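Local structure of N-acetyl-beta-D glucosaminidase (Rhizomucor miehei CAU432, 4ZM6) at residues Ile811-Val816 with Leu839-Arg844; Asp688-Leu693 with Lys848-Tyr853; Asn454-Pro459 with Pro483-Cys488; Ile429-Glu434 with Pro459-Met464. The protein probably hydrolyses beta-linked N-acetylglucosamine as a glycoside hydrolase family 3 enzyme and carries a GCN5-related glucosamine N-acetyltransferase region that binds acetyl-CoA. All coordinates share one frame; numbering follows the deposited sequence.

Overall arrangement
From the N terminus, interaction 4 comes first, joining edge strand 426-431 of a six-stranded mixed sheet to helix 459-471. Interaction 3 opens before interaction 4 has closed and ends later, so the two loops cross; they share Pro-459, and Ala-455 and Cys-488 both pack on Val-462. Much later, and on the opposite side of the chain's centre, interaction 2 pairs strand 686-692 with the C-terminal strand 847-857, spanning the two N-acetyltransferase regions. Interaction 1, between helices 811-825 and 839-843, lies wholly within that long excursion and touches interaction 2 through Leu-839 and Tyr-842. Centres of interactions 1 and 4 are about 80 Å apart.

Interaction 1 (Ile811-Val816 with Leu839-Arg844); sequences IGIGIV and LDFYSR. With SO4 (sulfate ion), chain D.
Ile-813, Val-816 and the backbone of Gly-812 pack against Phe-841 where helix 811-825 meets the short helix 839-843 in the C-terminal GNAT-type acetyltransferase domain. The two helix segments cross at -53°, with 11.1 Å between their axes, and no hydrogen bond joins them.

The apolar part centres on the Phe-841 ring. Its CG stands anti to the backbone N (chi1 -179°), and the end of the side chain comes up to the first turn of helix 811-825. Phe-841 CE2 touches Ile-813 CG1 at 3.5 Å, while Phe-841 CZ meets Gly-812 C at 3.7 Å, edge-on to the ring. Val-816 CG2 lies near the same plane, 4.1 Å from Phe-841 CE1. Val-816 splits its methyls: CG1 turns to Tyr-842, whose ring carries Phe-841 CD1 over the centre of one face. Beneath, Val-816 and Tyr-842 both reach Val-800 of strand 794-802, so the helices share a floor on the sheet.

A mixed polar and apolar contact closes the outer side. The Arg-844 chain bends at chi3 and lays its guanidinium over Ile-813, with CG2 of that residue 3.8 Å above the guanidinium plane, toward its rim.

A bound anion completes the surroundings. A sulfate, probably from the crystallisation liquor, sits at the N-terminal end of helix 811-825, the position where GNAT enzymes generally hold the pyrophosphate of coenzyme A. It is hydrogen-bonded to Gly-808 N. Sulfate O1 accepts a weak hydrogen bond from Ile-811 N at 3.4 Å, and Ile-813 CD1 lies beside sulfate O4.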
# COMPACT_ATOMS: atom_id res chain seq x y z
N ILE A 811 -24.10 48.42 -10.37
CA ILE A 811 -24.42 47.55 -9.24
C ILE A 811 -23.18 46.97 -8.59
O ILE A 811 -23.03 47.03 -7.37
CB ILE A 811 -25.35 46.39 -9.66
CG1 ILE A 811 -26.73 46.94 -10.05
CG2 ILE A 811 -25.47 45.37 -8.54
CD1 ILE A 811 -27.67 45.91 -10.64
N GLY A 812 -22.29 46.40 -9.40
CA GLY A 812 -21.06 45.80 -8.91
C GLY A 812 -20.30 46.71 -7.96
O GLY A 812 -19.84 46.27 -6.91
N ILE A 813 -20.18 47.98 -8.33
CA ILE A 813 -19.44 48.94 -7.51
C ILE A 813 -20.29 49.30 -6.29
O ILE A 813 -19.76 49.56 -5.21
CB ILE A 813 -19.06 50.23 -8.28
CG1 ILE A 813 -18.62 49.92 -9.72
CG2 ILE A 813 -17.94 50.97 -7.54
CD1 ILE A 813 -19.66 50.19 -10.79
N GLY A 814 -21.61 49.30 -6.49
CA GLY A 814 -22.55 49.51 -5.41
C GLY A 814 -22.45 48.46 -4.32
O GLY A 814 -22.21 48.78 -3.16
N ILE A 815 -22.63 47.20 -4.71
CA ILE A 815 -22.59 46.09 -3.77
C ILE A 815 -21.25 45.97 -3.05
O ILE A 815 -21.20 45.59 -1.88
CB ILE A 815 -22.96 44.75 -4.44
CG1 ILE A 815 -23.26 43.69 -3.38
CG2 ILE A 815 -21.86 44.28 -5.37
CD1 ILE A 815 -23.89 42.44 -3.94
N VAL A 816 -20.16 46.30 -3.74
CA VAL A 816 -18.85 46.32 -3.10
C VAL A 816 -18.79 47.47 -2.09
O VAL A 816 -18.30 47.30 -0.98
CB VAL A 816 -17.70 46.44 -4.13
CG1 VAL A 816 -16.38 46.82 -3.47
CG2 VAL A 816 -17.53 45.12 -4.87
N LEU A 839 -7.74 46.28 -10.78
CA LEU A 839 -7.23 47.16 -9.73
C LEU A 839 -7.85 48.55 -9.76
O LEU A 839 -7.98 49.19 -8.71
CB LEU A 839 -5.70 47.27 -9.79
CG LEU A 839 -4.88 46.27 -8.96
CD1 LEU A 839 -5.53 44.90 -8.86
CD2 LEU A 839 -3.47 46.16 -9.52
N ASP A 840 -8.21 49.03 -10.95
CA ASP A 840 -8.86 50.34 -11.08
C ASP A 840 -10.30 50.33 -10.55
O ASP A 840 -10.80 51.35 -10.09
CB ASP A 840 -8.83 50.82 -12.53
CG ASP A 840 -7.44 51.26 -12.97
OD1 ASP A 840 -6.67 51.75 -12.11
OD2 ASP A 840 -7.11 51.13 -14.17
N PHE A 841 -10.94 49.16 -10.61
CA PHE A 841 -12.28 48.98 -10.05
C PHE A 841 -12.28 49.15 -8.54
O PHE A 841 -13.08 49.90 -7.99
CB PHE A 841 -12.78 47.58 -10.41
CG PHE A 841 -14.16 47.28 -9.92
CD1 PHE A 841 -14.36 46.78 -8.64
CD2 PHE A 841 -15.26 47.47 -10.74
CE1 PHE A 841 -15.63 46.48 -8.18
CE2 PHE A 841 -16.53 47.18 -10.29
CZ PHE A 841 -16.72 46.68 -9.01
N TYR A 842 -11.38 48.44 -7.86
CA TYR A 842 -11.29 48.48 -6.41
C TYR A 842 -10.52 49.71 -5.90
O TYR A 842 -10.54 49.99 -4.70
CB TYR A 842 -10.65 47.19 -5.87
CG TYR A 842 -11.49 45.95 -6.06
CD1 TYR A 842 -12.57 45.69 -5.23
CD2 TYR A 842 -11.21 45.03 -7.07
CE1 TYR A 842 -13.35 44.56 -5.40
CE2 TYR A 842 -11.98 43.89 -7.24
CZ TYR A 842 -13.05 43.66 -6.40
OH TYR A 842 -13.82 42.54 -6.57
N SER A 843 -9.85 50.42 -6.80
CA SER A 843 -9.25 51.72 -6.47
C SER A 843 -10.33 52.76 -6.17
O SER A 843 -10.11 53.66 -5.36
CB SER A 843 -8.36 52.23 -7.61
OG SER A 843 -7.17 51.47 -7.71
N ARG A 844 -11.49 52.62 -6.81
CA ARG A 844 -12.62 53.54 -6.64
C ARG A 844 -13.32 53.43 -5.28
O ARG A 844 -14.24 54.20 -5.00
CB ARG A 844 -13.65 53.31 -7.75
CG ARG A 844 -13.14 53.60 -9.15
CD ARG A 844 -13.95 52.85 -10.20
NE ARG A 844 -15.36 53.22 -10.16
CZ ARG A 844 -16.33 52.60 -10.84
NH1 ARG A 844 -16.07 51.56 -11.62
NH2 ARG A 844 -17.58 53.03 -10.73
S SO4 D . -21.55 46.67 -13.40
O1 SO4 D . -23.00 46.64 -13.08
O2 SO4 D . -21.38 47.14 -14.79
O3 SO4 D . -20.96 45.32 -13.27
O4 SO4 D . -20.86 47.62 -12.49

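Interaction 2 (Asp688-Leu693 with Lys848-Tyr853); sequences DLIGDL and KTWRSY
Asp-688 faces both Trp-850 and Arg-851 across an antiparallel strand pair, the signature of a classic beta bulge. Asp-688 O accepts from two consecutive amides, Trp-850 N at 2.7 Å and Arg-851 N at 3.3 Å, and the register shifts by one residue before Ile-690 and Lys-848 resume as a hydrogen-bonded pair. Strand 686-692 falls in the first acetyltransferase region and strand 847-857 in the second, so the pairing carries a strand of the first region into the sheet of the second; strand 830-836 flanks 686-692 on its other side.

The bulge turns the Trp-850 side chain toward strand 686-692. Its CG is anti to the backbone N (chi1 177°), and the indole presents an edge to Asp-688, with CE3 3.8 Å from Asp-688 CB. Ile-690 extends CG1 anti to its own backbone N (chi1 -180°), leaving CG2 to touch Trp-850 CB at 3.7 Å. Arg-851 folds back over the indole: its CG lies 3.5 Å above one face of the Trp-850 ring, offset toward the rim, and Trp-850 CZ2 sits over the centre of the guanidinium. The far end of Arg-851 is held by Asp-564 O and makes a cation-pi contact with Trp-565.

Tyr-853 sends its hydroxyl to Asp-688 OD2 at 2.6 Å, arriving from above the carboxylate plane, with the two flat groups 65° apart. Tyr-832 OH shares that oxygen, and Trp-835 N bonds to OD1. A buried carboxylate gripped by three polar groups is thus compensated without a cationic partner among them, an environment that would be expected to stabilise its negative charge.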
# COMPACT_ATOMS: atom_id res chain seq x y z
N ASP A 688 -3.60 40.48 -4.18
CA ASP A 688 -4.43 40.69 -3.00
C ASP A 688 -4.44 42.19 -2.70
O ASP A 688 -3.39 42.83 -2.75
CB ASP A 688 -3.87 39.94 -1.78
CG ASP A 688 -4.16 38.44 -1.80
OD1 ASP A 688 -4.84 37.96 -2.72
OD2 ASP A 688 -3.68 37.74 -0.90
N LEU A 689 -5.61 42.73 -2.37
CA LEU A 689 -5.76 44.15 -2.06
C LEU A 689 -5.98 44.39 -0.57
O LEU A 689 -6.50 43.51 0.13
CB LEU A 689 -6.93 44.74 -2.83
CG LEU A 689 -7.03 44.41 -4.32
CD1 LEU A 689 -8.21 45.13 -4.95
CD2 LEU A 689 -5.74 44.77 -5.06
N ILE A 690 -5.58 45.57 -0.10
CA ILE A 690 -5.87 46.01 1.27
C ILE A 690 -6.53 47.38 1.25
O ILE A 690 -6.14 48.25 0.47
CB ILE A 690 -4.61 46.04 2.17
CG1 ILE A 690 -4.98 46.50 3.59
CG2 ILE A 690 -3.53 46.95 1.60
CD1 ILE A 690 -3.85 46.38 4.60
N GLY A 691 -7.54 47.57 2.10
CA GLY A 691 -8.27 48.83 2.16
C GLY A 691 -8.49 49.31 3.58
O GLY A 691 -8.97 48.55 4.43
N ASP A 692 -8.15 50.56 3.85
CA ASP A 692 -8.43 51.20 5.13
C ASP A 692 -9.90 51.63 5.19
O ASP A 692 -10.38 52.31 4.29
CB ASP A 692 -7.52 52.41 5.34
CG ASP A 692 -7.71 53.07 6.69
OD1 ASP A 692 -7.90 52.35 7.69
OD2 ASP A 692 -7.66 54.32 6.75
N LEU A 693 -10.60 51.23 6.24
CA LEU A 693 -12.00 51.59 6.43
C LEU A 693 -12.21 52.50 7.65
O LEU A 693 -13.34 52.82 7.99
CB LEU A 693 -12.86 50.33 6.57
CG LEU A 693 -12.87 49.35 5.40
CD1 LEU A 693 -13.85 48.22 5.68
CD2 LEU A 693 -13.22 50.04 4.09
N LYS A 848 -5.85 49.59 -2.24
CA LYS A 848 -4.56 49.56 -2.93
C LYS A 848 -3.98 48.15 -2.79
O LYS A 848 -4.37 47.41 -1.89
CB LYS A 848 -3.62 50.63 -2.38
CG LYS A 848 -3.00 50.36 -1.02
CD LYS A 848 -2.39 51.64 -0.46
CE LYS A 848 -1.08 51.40 0.28
NZ LYS A 848 -1.30 50.77 1.61
N THR A 849 -3.05 47.79 -3.67
CA THR A 849 -2.58 46.39 -3.73
C THR A 849 -1.67 46.11 -2.55
O THR A 849 -0.88 46.96 -2.13
CB THR A 849 -1.87 46.00 -5.06
OG1 THR A 849 -0.46 46.05 -4.89
CG2 THR A 849 -2.29 46.89 -6.24
N TRP A 850 -1.79 44.90 -2.01
CA TRP A 850 -1.13 44.52 -0.77
C TRP A 850 0.03 43.57 -1.03
O TRP A 850 1.14 43.77 -0.54
CB TRP A 850 -2.15 43.88 0.17
CG TRP A 850 -1.55 43.40 1.44
CD1 TRP A 850 -0.86 44.14 2.35
CD2 TRP A 850 -1.58 42.06 1.95
NE1 TRP A 850 -0.45 43.35 3.39
CE2 TRP A 850 -0.88 42.06 3.17
CE3 TRP A 850 -2.12 40.86 1.48
CZ2 TRP A 850 -0.72 40.91 3.95
CZ3 TRP A 850 -1.96 39.71 2.26
CH2 TRP A 850 -1.26 39.75 3.47
N ARG A 851 -0.26 42.51 -1.79
CA ARG A 851 0.74 41.53 -2.19
C ARG A 851 0.37 40.99 -3.57
O ARG A 851 -0.81 40.97 -3.93
CB ARG A 851 0.80 40.38 -1.19
CG ARG A 851 1.20 40.76 0.23
CD ARG A 851 2.69 41.07 0.34
NE ARG A 851 3.05 41.59 1.66
CZ ARG A 851 3.15 40.86 2.77
NH1 ARG A 851 2.90 39.56 2.75
NH2 ARG A 851 3.50 41.43 3.92
N SER A 852 1.38 40.55 -4.33
CA SER A 852 1.15 40.01 -5.68
C SER A 852 1.64 38.57 -5.81
O SER A 852 2.58 38.17 -5.13
CB SER A 852 1.82 40.90 -6.73
OG SER A 852 1.41 42.25 -6.61
N TYR A 853 0.99 37.81 -6.68
CA TYR A 853 1.35 36.41 -6.93
C TYR A 853 1.36 36.12 -8.42
O TYR A 853 0.64 36.74 -9.19
CB TYR A 853 0.36 35.46 -6.25
CG TYR A 853 -0.03 35.85 -4.85
CD1 TYR A 853 -1.10 36.70 -4.63
CD2 TYR A 853 0.66 35.37 -3.74
CE1 TYR A 853 -1.48 37.06 -3.35
CE2 TYR A 853 0.29 35.73 -2.45
CZ TYR A 853 -0.78 36.58 -2.27
OH TYR A 853 -1.17 36.95 -1.00

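Interaction 3 (Asn454-Pro459 with Pro483-Cys488); sequences NANLYP and PYDQMC
The Asp-485 carboxylate faces the backbone of Asn-454 to Asn-456, and the Ala-455 amide approaches it from above its plane rather than within it. Ala-455 N donates to Asp-485 OD2 at 3.1 Å, 58° out of that plane, and Asn-456 N makes a weak, nearly straight bond of 3.5 Å to OD1. The Asn-456 amide crosses the carboxylate with planes 60° apart, yet lies only 18° from the plane of the Tyr-484 ring. Asp-485 CG is anti to its carbonyl carbon (chi1 -68°), beside the backbone N, and Ala-455 CB packs on Asp-485 CG at 3.9 Å. Cys-488 SG touches Asn-456 CB at 3.7 Å.

Thus one side chain clasps the backbone of a 3-10 turn in a buried setting, and Thr-452 OG1 adds a further bond to its OD2. Tyr-484 points elsewhere, its OH bonded to Asn-138 ND2 of the TIM-barrel domain.

Both segments contain a short 3-10 turn (455-457 and 485-488) in loops that follow adjacent parallel strands, 447-452 and 475-479. Asp-485 also rests on Tyr-495 of strand 494-497, while Ala-455 and Cys-488 converge on Val-462 of helix 459-471.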
# COMPACT_ATOMS: atom_id res chain seq x y z
N ASN A 454 29.97 -3.83 -19.30
CA ASN A 454 29.51 -5.18 -18.94
C ASN A 454 30.65 -6.19 -18.81
O ASN A 454 30.63 -7.26 -19.41
CB ASN A 454 28.43 -5.68 -19.92
CG ASN A 454 27.10 -4.96 -19.75
OD1 ASN A 454 26.88 -4.25 -18.77
ND2 ASN A 454 26.19 -5.17 -20.69
N ALA A 455 31.67 -5.82 -18.02
CA ALA A 455 32.76 -6.73 -17.69
C ALA A 455 32.22 -8.05 -17.14
O ALA A 455 32.69 -9.12 -17.51
CB ALA A 455 33.71 -6.08 -16.69
N ASN A 456 31.20 -7.97 -16.28
CA ASN A 456 30.54 -9.17 -15.73
C ASN A 456 29.92 -10.11 -16.77
O ASN A 456 29.27 -11.09 -16.40
CB ASN A 456 29.50 -8.78 -14.64
CG ASN A 456 28.19 -8.22 -15.21
OD1 ASN A 456 27.21 -8.07 -14.48
ND2 ASN A 456 28.16 -7.89 -16.50
N LEU A 457 30.10 -9.77 -18.05
CA LEU A 457 29.72 -10.61 -19.19
C LEU A 457 30.87 -10.83 -20.20
O LEU A 457 30.68 -11.54 -21.19
CB LEU A 457 28.53 -9.96 -19.93
CG LEU A 457 27.07 -10.33 -19.60
CD1 LEU A 457 26.84 -10.93 -18.21
CD2 LEU A 457 26.17 -9.11 -19.80
N TYR A 458 32.04 -10.24 -19.96
CA TYR A 458 33.17 -10.25 -20.92
C TYR A 458 34.51 -10.33 -20.18
O TYR A 458 35.18 -9.32 -19.99
CB TYR A 458 33.15 -8.99 -21.79
CG TYR A 458 32.02 -8.92 -22.78
CD1 TYR A 458 32.06 -9.66 -23.96
CD2 TYR A 458 30.91 -8.11 -22.55
CE1 TYR A 458 31.02 -9.60 -24.88
CE2 TYR A 458 29.87 -8.04 -23.46
CZ TYR A 458 29.93 -8.79 -24.63
OH TYR A 458 28.90 -8.71 -25.54
N PRO A 459 34.92 -11.56 -19.79
CA PRO A 459 36.10 -11.87 -18.97
C PRO A 459 37.39 -11.07 -19.24
O PRO A 459 38.14 -10.81 -18.29
CB PRO A 459 36.34 -13.34 -19.28
CG PRO A 459 34.98 -13.89 -19.51
CD PRO A 459 34.15 -12.78 -20.10
N PRO A 483 25.82 -1.41 -14.05
CA PRO A 483 26.61 -0.98 -12.89
C PRO A 483 27.18 -2.10 -12.02
O PRO A 483 27.90 -1.82 -11.06
CB PRO A 483 25.60 -0.16 -12.08
CG PRO A 483 24.30 -0.81 -12.37
CD PRO A 483 24.38 -1.18 -13.83
N TYR A 484 26.88 -3.35 -12.35
CA TYR A 484 27.26 -4.48 -11.50
C TYR A 484 28.74 -4.89 -11.62
O TYR A 484 29.23 -5.66 -10.79
CB TYR A 484 26.38 -5.70 -11.81
CG TYR A 484 24.87 -5.47 -11.74
CD1 TYR A 484 24.21 -5.36 -10.52
CD2 TYR A 484 24.11 -5.42 -12.90
CE1 TYR A 484 22.84 -5.18 -10.46
CE2 TYR A 484 22.74 -5.23 -12.86
CZ TYR A 484 22.10 -5.11 -11.63
OH TYR A 484 20.73 -4.93 -11.60
N ASP A 485 29.44 -4.36 -12.61
CA ASP A 485 30.78 -4.85 -12.97
C ASP A 485 31.75 -5.02 -11.79
O ASP A 485 32.59 -5.93 -11.82
CB ASP A 485 31.42 -3.94 -14.03
CG ASP A 485 30.72 -4.02 -15.38
OD1 ASP A 485 29.80 -4.85 -15.54
OD2 ASP A 485 31.08 -3.26 -16.30
N GLN A 486 31.65 -4.17 -10.77
CA GLN A 486 32.58 -4.23 -9.63
C GLN A 486 32.43 -5.50 -8.81
O GLN A 486 33.33 -5.86 -8.05
CB GLN A 486 32.45 -3.00 -8.71
CG GLN A 486 33.42 -3.03 -7.54
CD GLN A 486 33.52 -1.72 -6.79
OE1 GLN A 486 34.62 -1.28 -6.44
NE2 GLN A 486 32.39 -1.09 -6.52
N MET A 487 31.30 -6.19 -8.96
CA MET A 487 31.14 -7.51 -8.34
C MET A 487 32.28 -8.46 -8.72
O MET A 487 32.63 -9.34 -7.93
CB MET A 487 29.78 -8.12 -8.72
CG MET A 487 29.71 -8.65 -10.15
SD MET A 487 28.03 -9.00 -10.66
CE MET A 487 27.65 -10.43 -9.64
N CYS A 488 32.86 -8.26 -9.91
CA CYS A 488 34.00 -9.05 -10.39
C CYS A 488 35.38 -8.59 -9.87
O CYS A 488 36.37 -9.30 -10.04
CB CYS A 488 34.01 -9.07 -11.92
SG CYS A 488 32.49 -9.72 -12.66

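Interaction 4 (Ile429-Glu434 with Pro459-Met464); sequences IIYNEE and PFQVRM
Tyr-431 and Phe-460 meet where helix 459-471 covers strand 426-431, the outermost strand within the chain of a six-stranded mixed alpha/beta sheet. Their rings are 5.8 Å apart between centroids with planes at 70°, an oblique pair in which the two CE2 atoms come within 3.7 Å. Met-464 covers one face of the tyrosine: its CG, anti to the backbone N (chi1 -171°), lies 3.6 Å from the ring centroid, 13° off the normal, as a CH-pi contact. Its SD follows at 4.4 Å from the same centroid, making a Met-aromatic interaction. Gln-461 CA sits at the ring's edge, and the hydroxyl rests against Gln-461 CG.

Phe-460 is sandwiched. Glu-433 N lies over one face of its ring and Gln-461 CG over the opposite one, both offset toward the rim. Glu-433 CG packs on Phe-460 CB at 3.7 Å. The side chains meet mainly through carbon, although Tyr-431 O also borders the Phe-460 ring; no hydrogen bond joins the segments.

Farther out, backbone bonding to Ala-396 fixes Tyr-431 in the sheet, where its side chain also meets Leu-395 and Ile-450. Beyond CG, Gln-461 extends away from the tyrosine and its OE1 accepts from Ala-453 N. Beyond the strand end the chain bends in an Asx turn: Asn-432 OD1 accepts from Glu-434 N at 3.3 Å, the donor standing well above the amide plane.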
# COMPACT_ATOMS: atom_id res chain seq x y z
N ILE A 429 43.64 3.93 -25.39
CA ILE A 429 43.78 2.59 -25.97
C ILE A 429 42.49 1.83 -25.78
O ILE A 429 41.95 1.77 -24.67
CB ILE A 429 44.90 1.79 -25.28
CG1 ILE A 429 46.26 2.43 -25.56
CG2 ILE A 429 44.89 0.34 -25.74
CD1 ILE A 429 47.37 1.94 -24.65
N ILE A 430 42.01 1.22 -26.85
CA ILE A 430 40.86 0.32 -26.78
C ILE A 430 41.38 -1.13 -26.68
O ILE A 430 41.84 -1.71 -27.66
CB ILE A 430 39.94 0.52 -28.00
CG1 ILE A 430 39.50 1.99 -28.05
CG2 ILE A 430 38.74 -0.42 -27.92
CD1 ILE A 430 38.74 2.37 -29.30
N TYR A 431 41.31 -1.68 -25.47
CA TYR A 431 41.82 -3.03 -25.19
C TYR A 431 40.78 -4.10 -25.49
O TYR A 431 39.58 -3.87 -25.33
CB TYR A 431 42.30 -3.14 -23.73
CG TYR A 431 41.21 -3.07 -22.67
CD1 TYR A 431 40.79 -1.85 -22.15
CD2 TYR A 431 40.59 -4.22 -22.20
CE1 TYR A 431 39.79 -1.77 -21.19
CE2 TYR A 431 39.59 -4.16 -21.24
CZ TYR A 431 39.19 -2.93 -20.74
OH TYR A 431 38.20 -2.85 -19.79
N ASN A 432 41.25 -5.26 -25.91
CA ASN A 432 40.41 -6.43 -26.20
C ASN A 432 41.17 -7.70 -25.81
O ASN A 432 42.25 -7.62 -25.21
CB ASN A 432 39.96 -6.43 -27.67
CG ASN A 432 41.12 -6.59 -28.65
OD1 ASN A 432 41.24 -7.59 -29.34
ND2 ASN A 432 41.99 -5.58 -28.71
N GLU A 433 40.61 -8.87 -26.12
CA GLU A 433 41.24 -10.16 -25.78
C GLU A 433 42.65 -10.30 -26.35
O GLU A 433 43.55 -10.79 -25.67
CB GLU A 433 40.40 -11.32 -26.30
CG GLU A 433 39.04 -11.48 -25.63
CD GLU A 433 38.00 -12.11 -26.54
OE1 GLU A 433 38.39 -12.91 -27.43
OE2 GLU A 433 36.80 -11.80 -26.38
N GLU A 434 42.83 -9.85 -27.59
CA GLU A 434 44.10 -9.98 -28.30
C GLU A 434 45.17 -8.99 -27.83
O GLU A 434 46.36 -9.25 -27.97
CB GLU A 434 43.90 -9.82 -29.82
CG GLU A 434 43.32 -11.04 -30.52
CD GLU A 434 41.91 -11.39 -30.07
OE1 GLU A 434 41.68 -12.55 -29.67
OE2 GLU A 434 41.03 -10.49 -30.11
N PRO A 459 34.92 -11.56 -19.79
CA PRO A 459 36.10 -11.87 -18.97
C PRO A 459 37.39 -11.07 -19.24
O PRO A 459 38.14 -10.81 -18.29
CB PRO A 459 36.34 -13.34 -19.28
CG PRO A 459 34.98 -13.89 -19.51
CD PRO A 459 34.15 -12.78 -20.10
N PHE A 460 37.66 -10.71 -20.49
CA PHE A 460 38.91 -9.98 -20.78
C PHE A 460 39.00 -8.65 -20.03
O PHE A 460 40.09 -8.22 -19.64
CB PHE A 460 39.14 -9.81 -22.30
CG PHE A 460 38.29 -8.75 -22.95
CD1 PHE A 460 37.03 -9.06 -23.46
CD2 PHE A 460 38.77 -7.45 -23.08
CE1 PHE A 460 36.25 -8.09 -24.08
CE2 PHE A 460 37.99 -6.48 -23.70
CZ PHE A 460 36.73 -6.80 -24.20
N GLN A 461 37.84 -8.03 -19.80
CA GLN A 461 37.74 -6.79 -19.04
C GLN A 461 38.05 -7.00 -17.57
O GLN A 461 38.71 -6.17 -16.94
CB GLN A 461 36.34 -6.19 -19.18
CG GLN A 461 35.92 -5.84 -20.60
CD GLN A 461 34.54 -5.23 -20.65
OE1 GLN A 461 34.18 -4.43 -19.78
NE2 GLN A 461 33.75 -5.60 -21.65
N VAL A 462 37.56 -8.10 -17.00
CA VAL A 462 37.82 -8.40 -15.60
C VAL A 462 39.31 -8.60 -15.36
O VAL A 462 39.84 -8.13 -14.35
CB VAL A 462 37.04 -9.64 -15.11
CG1 VAL A 462 37.45 -10.02 -13.69
CG2 VAL A 462 35.54 -9.38 -15.18
N ARG A 463 39.98 -9.29 -16.28
CA ARG A 463 41.43 -9.53 -16.18
C ARG A 463 42.21 -8.22 -16.30
O ARG A 463 43.11 -7.95 -15.50
CB ARG A 463 41.89 -10.51 -17.26
CG ARG A 463 41.30 -11.91 -17.14
CD ARG A 463 41.92 -12.88 -18.14
NE ARG A 463 40.96 -13.91 -18.53
CZ ARG A 463 40.28 -13.95 -19.68
NH1 ARG A 463 40.45 -13.02 -20.63
NH2 ARG A 463 39.43 -14.94 -19.91
N MET A 464 41.83 -7.40 -17.28
CA MET A 464 42.42 -6.07 -17.44
C MET A 464 42.36 -5.25 -16.16
O MET A 464 43.35 -4.66 -15.75
CB MET A 464 41.70 -5.31 -18.56
CG MET A 464 42.37 -4.01 -18.96
SD MET A 464 43.96 -4.26 -19.77
CE MET A 464 45.08 -4.06 -18.39